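Local structure of carbohydrate-binding protein (Flavonifractor plautii, 6N1B) at residues 228-233 / 294-299. The protein removes the acetyl group from the N-acetylgalactosamine of the blood group A antigen, probably as the first step of a gut bacterial pathway converting A to O type. Sequence-based numbering, arbitrary orientation.
With GLA (alpha-D-galactopyranose), chain B; GAL (beta-D-galactopyranose), chain C.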
loop_
_atom_site.group_PDB
_atom_site.type_symbol
_atom_site.label_atom_id
_atom_site.label_comp_id
_atom_site.label_asym_id
_atom_site.label_seq_id
_atom_site.Cartn_x
_atom_site.Cartn_y
_atom_site.Cartn_z
ATOM N N VAL A 228 4.231 18.726 7.099
ATOM C CA VAL A 228 4.415 19.377 5.782
ATOM C C VAL A 228 3.856 18.513 4.629
ATOM O O VAL A 228 3.169 19.058 3.776
ATOM C CB VAL A 228 5.940 19.661 5.577
ATOM C CG1 VAL A 228 6.181 20.197 4.146
ATOM C CG2 VAL A 228 6.472 20.618 6.643
ATOM N N GLY A 229 4.239 17.236 4.544
ATOM C CA GLY A 229 3.636 16.416 3.523
ATOM C C GLY A 229 4.488 16.310 2.253
ATOM O O GLY A 229 5.701 16.133 2.316
ATOM N N TYR A 230 3.810 16.464 1.113
ATOM C CA TYR A 230 4.401 16.164 -0.222
ATOM C C TYR A 230 5.691 16.957 -0.528
ATOM O O TYR A 230 6.597 16.454 -1.148
ATOM C CB TYR A 230 3.338 16.381 -1.331
ATOM C CG TYR A 230 3.629 15.740 -2.638
ATOM C CD1 TYR A 230 3.374 14.400 -2.850
ATOM C CD2 TYR A 230 4.208 16.436 -3.684
ATOM C CE1 TYR A 230 3.609 13.774 -4.064
ATOM C CE2 TYR A 230 4.404 15.864 -4.907
ATOM C CZ TYR A 230 4.102 14.519 -5.111
ATOM O OH TYR A 230 4.392 13.914 -6.384
ATOM N N GLN A 231 5.701 18.252 -0.050
ATOM C CA GLN A 231 6.917 19.089 -0.315
ATOM C C GLN A 231 7.993 19.006 0.757
ATOM O O GLN A 231 8.995 19.712 0.648
ATOM C CB GLN A 231 6.509 20.537 -0.529
ATOM C CG GLN A 231 5.505 20.740 -1.640
ATOM C CD GLN A 231 5.980 20.382 -3.047
ATOM O OE1 GLN A 231 7.145 20.358 -3.323
ATOM N NE2 GLN A 231 4.992 20.006 -3.944
ATOM N N ASN A 232 7.830 18.128 1.746
ATOM C CA ASN A 232 8.872 17.946 2.764
ATOM C C ASN A 232 10.134 17.416 2.149
ATOM O O ASN A 232 11.276 17.747 2.634
ATOM C CB ASN A 232 8.346 17.088 3.915
ATOM C CG ASN A 232 9.160 17.185 5.175
ATOM O OD1 ASN A 232 9.693 16.087 5.705
ATOM N ND2 ASN A 232 9.196 18.352 5.735
ATOM N N GLY A 233 10.018 16.540 1.169
ATOM C CA GLY A 233 11.171 16.121 0.400
ATOM C C GLY A 233 12.235 15.360 1.098
ATOM O O GLY A 233 11.985 14.349 1.780
ATOM N N ARG A 294 13.117 17.326 -4.983
ATOM C CA ARG A 294 12.489 18.118 -3.936
ATOM C C ARG A 294 11.163 17.501 -3.423
ATOM O O ARG A 294 10.671 17.873 -2.395
ATOM C CB ARG A 294 12.196 19.563 -4.454
ATOM C CG ARG A 294 13.454 20.449 -4.509
ATOM C CD ARG A 294 13.213 21.952 -4.637
ATOM N NE ARG A 294 12.145 22.211 -5.592
ATOM C CZ ARG A 294 11.282 23.262 -5.556
ATOM N NH1 ARG A 294 11.246 24.142 -4.559
ATOM N NH2 ARG A 294 10.366 23.409 -6.495
ATOM N N ASN A 295 10.559 16.621 -4.256
ATOM C CA ASN A 295 9.303 16.013 -3.916
ATOM C C ASN A 295 9.131 14.704 -4.736
ATOM O O ASN A 295 9.954 14.409 -5.554
ATOM C CB ASN A 295 8.132 17.037 -4.075
ATOM C CG ASN A 295 8.038 17.511 -5.515
ATOM O OD1 ASN A 295 8.162 16.702 -6.435
ATOM N ND2 ASN A 295 7.898 18.762 -5.701
ATOM N N PRO A 296 8.038 13.973 -4.455
ATOM C CA PRO A 296 7.845 12.711 -5.224
ATOM C C PRO A 296 7.429 12.807 -6.675
ATOM O O PRO A 296 7.242 11.765 -7.266
ATOM C CB PRO A 296 6.792 11.967 -4.426
ATOM C CG PRO A 296 6.798 12.590 -3.007
ATOM C CD PRO A 296 7.190 14.020 -3.280
ATOM N N ASP A 297 7.400 13.993 -7.275
ATOM C CA ASP A 297 7.135 14.029 -8.713
ATOM C C ASP A 297 8.151 13.247 -9.466
ATOM O O ASP A 297 9.346 13.309 -9.194
ATOM C CB ASP A 297 7.107 15.459 -9.229
ATOM C CG ASP A 297 5.948 16.295 -8.742
ATOM O OD1 ASP A 297 4.964 15.757 -8.177
ATOM O OD2 ASP A 297 5.967 17.503 -9.104
ATOM N N GLY A 298 7.684 12.386 -10.399
ATOM C CA GLY A 298 8.654 11.508 -11.122
ATOM C C GLY A 298 9.215 10.381 -10.320
ATOM O O GLY A 298 10.188 9.759 -10.719
ATOM N N SER A 299 8.571 10.057 -9.173
ATOM C CA SER A 299 9.124 8.985 -8.338
ATOM C C SER A 299 9.240 7.664 -9.012
ATOM O O SER A 299 8.490 7.345 -9.953
ATOM C CB SER A 299 8.229 8.867 -7.103
ATOM O OG SER A 299 6.830 8.612 -7.407
HETATM C C1 GLA B . -0.538 13.698 -0.942
HETATM C C2 GLA B . -1.115 12.373 -0.340
HETATM C C3 GLA B . -2.028 12.710 0.849
HETATM C C4 GLA B . -1.297 13.603 1.917
HETATM C C5 GLA B . -0.599 14.811 1.218
HETATM C C6 GLA B . 0.372 15.486 2.100
HETATM O O2 GLA B . -1.900 11.743 -1.420
HETATM O O3 GLA B . -2.688 11.359 1.485
HETATM O O4 GLA B . -0.392 12.763 2.529
HETATM O O5 GLA B . 0.276 14.363 0.092
HETATM O O6 GLA B . 0.979 16.702 1.485
HETATM C C1 GAL C . -1.767 18.104 -2.820
HETATM C C2 GAL C . -2.233 16.765 -2.258
HETATM C C3 GAL C . -1.006 15.897 -1.990
HETATM C C4 GAL C . -0.092 15.679 -3.185
HETATM C C5 GAL C . 0.179 17.078 -3.712
HETATM C C6 GAL C . 0.870 16.892 -5.058
HETATM O O1 GAL C . -2.893 18.908 -3.083
HETATM O O2 GAL C . -2.926 17.002 -0.975
HETATM O O3 GAL C . -1.552 14.595 -1.411
HETATM O O4 GAL C . -0.873 14.882 -4.100
HETATM O O5 GAL C . -1.053 17.749 -4.014
HETATM O O6 GAL C . 1.359 18.170 -5.438
HETATM O O HOH W 1 11.513 19.751 -0.686
#
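Pro296 and GAL clamp the Tyr230 ring from opposite faces. Pro296 CD sits over the middle of one face, 3.5 Å from the ring centroid in a CH-pi contact, while Pro296 CG extends the apolar packing to Tyr230 CE1. On the other face GAL C6 lies near the rim, 3.6 Å from Tyr230 CD2. Tyr230 CG lies anti to the backbone N (chi1 -162°), which carries the ring across to the 294-299 loop, and Trp271 adds an edge-to-face contact.

A hydrogen bond holds the phenol end; a second links the loops beside it. Tyr230 OH donates to Asp297 OD1 at 2.6 Å, meeting the carboxylate on its anti side, while Pro296 and GAL on the two faces should restrict ring rotation. Nearby, two amides stand almost perpendicular (87°): Asn295 ND2 gives a nearly straight bond of 3.0 Å to Gln231 OE1. The other branch of the same amide, Asn295 OD1, accepts from Asp297 N at 2.9 Å, closing an Asx turn that overlaps the type II turn from Pro296 to Ser299. A water donating to both Gln231 O and Arg294 O bridges the backbones.

On the sugar side, Tyr230 N donates to GLA O6 (2.9 Å), and Gly229 CA packs close to the same hydroxyl. Residues 228-230 thus line the glycan pocket, with the 294-299 loop backing Tyr230 as a second shell; Tyr230 offers a ring face to the C4-C6 side of GAL, as aromatic residues often do in sugar-binding sites.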